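Mitochondrial antiviral signaling protein (MAVS) (Equus caballus, PDB 4O9L) probably relays antiviral innate immune signals at mitochondria by assembling into prion-like filaments through its caspase recruitment domain. Local coordinates at residues Ser40-Asp43 and Arg44-Thr48; Phe62-Leu65 and Arg66-Asn69. The protein carries 1 engineered substitution. All coordinates share one frame; numbering follows the deposited sequence.

Contact 1: residues Ser40-Asp43 and Arg44-Thr48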
# COMPACT_ATOMS: atom_id res chain seq x y z
N SER A 40 -10.16 4.71 -11.53
CA SER A 40 -9.86 3.56 -12.37
C SER A 40 -9.04 2.49 -11.63
O SER A 40 -9.32 1.29 -11.75
CB SER A 40 -9.13 3.99 -13.63
OG SER A 40 -8.63 2.87 -14.34
N ASP A 41 -8.03 2.93 -10.88
CA ASP A 41 -7.25 2.03 -10.02
C ASP A 41 -8.17 1.31 -9.04
O ASP A 41 -8.10 0.08 -8.88
CB ASP A 41 -6.22 2.82 -9.20
CG ASP A 41 -5.07 3.37 -10.02
OD1 ASP A 41 -4.86 2.92 -11.18
OD2 ASP A 41 -4.37 4.26 -9.49
N GLN A 42 -9.01 2.08 -8.35
CA GLN A 42 -9.94 1.54 -7.36
C GLN A 42 -10.80 0.47 -8.00
O GLN A 42 -10.93 -0.63 -7.47
CB GLN A 42 -10.84 2.65 -6.80
CG GLN A 42 -10.10 3.76 -6.08
CD GLN A 42 -9.80 3.40 -4.64
OE1 GLN A 42 -10.08 2.29 -4.19
NE2 GLN A 42 -9.23 4.35 -3.89
N ASP A 43 -11.39 0.81 -9.15
CA ASP A 43 -12.28 -0.10 -9.86
C ASP A 43 -11.59 -1.42 -10.17
O ASP A 43 -12.12 -2.49 -9.91
CB ASP A 43 -12.79 0.53 -11.16
CG ASP A 43 -13.80 1.64 -10.92
OD1 ASP A 43 -14.35 1.71 -9.80
OD2 ASP A 43 -14.07 2.42 -11.86
N ARG A 44 -10.39 -1.32 -10.74
CA ARG A 44 -9.61 -2.49 -11.12
C ARG A 44 -9.19 -3.34 -9.92
O ARG A 44 -9.25 -4.57 -9.96
CB ARG A 44 -8.37 -2.05 -11.91
CG ARG A 44 -7.45 -3.19 -12.25
CD ARG A 44 -6.27 -2.74 -13.10
NE ARG A 44 -5.43 -1.76 -12.43
CZ ARG A 44 -4.47 -2.06 -11.55
NH1 ARG A 44 -4.23 -3.32 -11.21
NH2 ARG A 44 -3.75 -1.09 -11.00
N LEU A 45 -8.78 -2.69 -8.84
CA LEU A 45 -8.35 -3.42 -7.65
C LEU A 45 -9.52 -4.12 -6.91
O LEU A 45 -9.34 -5.22 -6.39
CB LEU A 45 -7.53 -2.52 -6.71
CG LEU A 45 -6.14 -2.16 -7.25
CD1 LEU A 45 -5.53 -0.99 -6.46
CD2 LEU A 45 -5.20 -3.37 -7.21
N ARG A 46 -10.70 -3.50 -6.88
CA ARG A 46 -11.87 -4.19 -6.31
C ARG A 46 -12.23 -5.44 -7.13
O ARG A 46 -12.55 -6.49 -6.56
CB ARG A 46 -13.08 -3.26 -6.19
CG ARG A 46 -12.96 -2.26 -5.03
CD ARG A 46 -14.29 -1.54 -4.77
NE ARG A 46 -14.95 -1.11 -5.99
CZ ARG A 46 -14.80 0.09 -6.55
NH1 ARG A 46 -15.45 0.39 -7.66
NH2 ARG A 46 -13.99 0.99 -6.00
N ALA A 47 -12.14 -5.32 -8.45
CA ALA A 47 -12.43 -6.45 -9.33
C ALA A 47 -11.33 -7.52 -9.23
O ALA A 47 -11.61 -8.72 -9.29
CB ALA A 47 -12.61 -5.99 -10.76
N THR A 48 -10.08 -7.08 -9.05
CA THR A 48 -8.97 -8.02 -8.82
C THR A 48 -9.18 -8.80 -7.52
O THR A 48 -8.99 -10.03 -7.47
CB THR A 48 -7.62 -7.28 -8.74
OG1 THR A 48 -7.43 -6.52 -9.94
CG2 THR A 48 -6.47 -8.25 -8.58
O HOH W 1 -5.50 0.94 -12.96
O HOH W 2 -14.23 3.57 -7.45
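Four successive i to i+4 backbone bonds, from Arg44 N to Ser40 O through Ala47 N to Asp43 O, join Ser40-Asp43 to Arg44-Thr48 as regular alpha helix. Asp43 and Arg46 run side by side on the exposed flank and form an i to i+3 salt bridge. Arg46 NH1 lies 2.7 Å from Asp43 OD1, but the N-H...O angle is only 126°, so the hydrogen bond is weak. The guanidinium and carboxylate planes stand 80° apart. A bend at chi3 (-44°) turns the Arg46 chain back over the helix, and one guanidinium face lies over Gln42 O and Asp43 CA, both toward its rim. A water accepts from Arg46 NH2 and donates to Asp43 OD1, a second link between the pair. This is the early part of helix 39-66 in the death-fold helical bundle of the caspase recruitment domain. Asp41 and Arg44 also lie alongside each other, but Asp41 OD1 and Arg44 NH2 are 4.2 Å apart, too far for a salt bridge. A water spans Asp41 OD1 and Arg44 NE. Their stronger partners are Arg68 for Asp41 and Glu60 for Arg44. Thr48 OG1 and Thr48 N both hydrogen-bond to Arg44 O, from opposite faces of its carbonyl plane.

Contact 2: residues Phe62-Leu65 and Arg66-Asn69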
# COMPACT_ATOMS: atom_id res chain seq x y z
N PHE A 62 0.43 -3.11 -3.86
CA PHE A 62 1.70 -2.42 -3.61
C PHE A 62 2.36 -1.96 -4.90
O PHE A 62 2.85 -0.82 -4.98
CB PHE A 62 2.64 -3.27 -2.74
CG PHE A 62 2.19 -3.40 -1.30
CD1 PHE A 62 1.87 -2.26 -0.55
CD2 PHE A 62 2.07 -4.65 -0.69
CE1 PHE A 62 1.45 -2.36 0.78
CE2 PHE A 62 1.65 -4.76 0.64
CZ PHE A 62 1.34 -3.62 1.37
N THR A 63 2.36 -2.81 -5.93
CA THR A 63 2.93 -2.38 -7.21
C THR A 63 2.06 -1.30 -7.86
O THR A 63 2.56 -0.42 -8.57
CB THR A 63 3.27 -3.57 -8.16
OG1 THR A 63 2.07 -4.26 -8.52
CG2 THR A 63 4.19 -4.55 -7.48
N SER A 64 0.75 -1.35 -7.60
CA SER A 64 -0.13 -0.29 -8.09
C SER A 64 0.14 1.03 -7.37
O SER A 64 0.18 2.10 -7.99
CB SER A 64 -1.61 -0.68 -7.92
OG SER A 64 -1.93 -1.74 -8.80
N LEU A 65 0.33 0.96 -6.05
CA LEU A 65 0.63 2.16 -5.26
C LEU A 65 1.91 2.82 -5.75
O LEU A 65 1.98 4.03 -5.93
CB LEU A 65 0.73 1.79 -3.77
CG LEU A 65 -0.59 1.58 -3.01
CD1 LEU A 65 -0.32 0.98 -1.63
CD2 LEU A 65 -1.36 2.89 -2.87
N ARG A 66 2.92 1.99 -6.01
CA ARG A 66 4.25 2.46 -6.38
C ARG A 66 4.28 3.33 -7.65
O ARG A 66 5.17 4.17 -7.82
CB ARG A 66 5.17 1.23 -6.52
CG ARG A 66 6.61 1.55 -6.85
CD ARG A 66 7.35 0.31 -7.30
NE ARG A 66 8.79 0.45 -7.09
CZ ARG A 66 9.68 -0.49 -7.38
NH1 ARG A 66 10.97 -0.28 -7.15
NH2 ARG A 66 9.27 -1.64 -7.90
N ARG A 67 3.29 3.15 -8.52
CA ARG A 67 3.15 3.96 -9.73
C ARG A 67 2.54 5.35 -9.47
O ARG A 67 2.49 6.19 -10.37
CB ARG A 67 2.27 3.24 -10.76
CG ARG A 67 2.86 1.96 -11.35
CD ARG A 67 1.99 1.39 -12.50
NE ARG A 67 1.06 0.35 -12.02
CZ ARG A 67 1.39 -0.93 -11.89
NH1 ARG A 67 0.49 -1.81 -11.45
NH2 ARG A 67 2.62 -1.33 -12.20
N ARG A 68 2.05 5.59 -8.26
CA ARG A 68 1.31 6.83 -8.00
C ARG A 68 2.05 7.81 -7.09
O ARG A 68 2.79 7.41 -6.18
CB ARG A 68 -0.07 6.52 -7.40
CG ARG A 68 -0.97 5.65 -8.29
CD ARG A 68 -1.38 6.37 -9.57
NE ARG A 68 -2.24 5.53 -10.41
CZ ARG A 68 -1.93 5.10 -11.63
NH1 ARG A 68 -2.78 4.34 -12.31
NH2 ARG A 68 -0.77 5.45 -12.18
N ASN A 69 1.82 9.10 -7.33
CA ASN A 69 2.34 10.17 -6.48
C ASN A 69 2.07 9.96 -4.99
O ASN A 69 0.93 9.70 -4.59
CB ASN A 69 1.72 11.51 -6.92
CG ASN A 69 1.95 12.63 -5.89
OD1 ASN A 69 1.18 12.78 -4.92
ND2 ASN A 69 2.98 13.43 -6.12
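Arg67 has CG anti to its carbonyl carbon (chi1 -67°), and a bend at chi3 (-95°) folds its guanidinium back over the last turn of the helix, beside Thr63 and Ser64. Thr63 O sits over the centre of one guanidinium face, 3.6 Å from CZ of Arg67. It meets the flat group from above, not at an N-H edge. Arg67 NH1 also comes within 3.6 Å of Ser64 OG. That hydroxyl is hydrogen-bonded to Glu60 O one turn back. Arg67 NH1 has a long, weak ion pair with Glu60. The Arg66 chain is extended from CG to NE and leads away from the turn, to a cation-pi contact with Phe12 on helix 6-17. Arg68 CG lies 3.7 Å from Ser64 O. The backbone bonds change span here. Arg66 N still reaches Phe62 O four residues back at 3.0 Å. Arg67 N makes a weak bond to Ser64 O, and Arg68 N bonds to Leu65 O at 2.8 Å, each three residues back. This change from i to i+4 to i to i+3 bonding is characteristic of a helix C-terminus, here where helix 39-66 gives way to the loop before helix 71-81.

Both contacts use helix 39-66, contact 1 near its start and contact 2 at its end, with centres about 13 Å apart. Neither is wholly core. Contact 1 lies farther out, about 14 Å from the chain centre against 8 Å for contact 2, and has more exposed residues. Its chemistry is paired charge and bridging water on regular helix. Contact 2 has no salt bridge between its own segments: its arginines lie against backbone carbonyls or reach other parts of the domain. The two meet directly. A salt bridge joins Asp41 OD2 to Arg68 NE at 2.6 Å. Arg44 NH2 probably hydrogen-bonds to Ser64 OG, and Leu45 packs against Ser64.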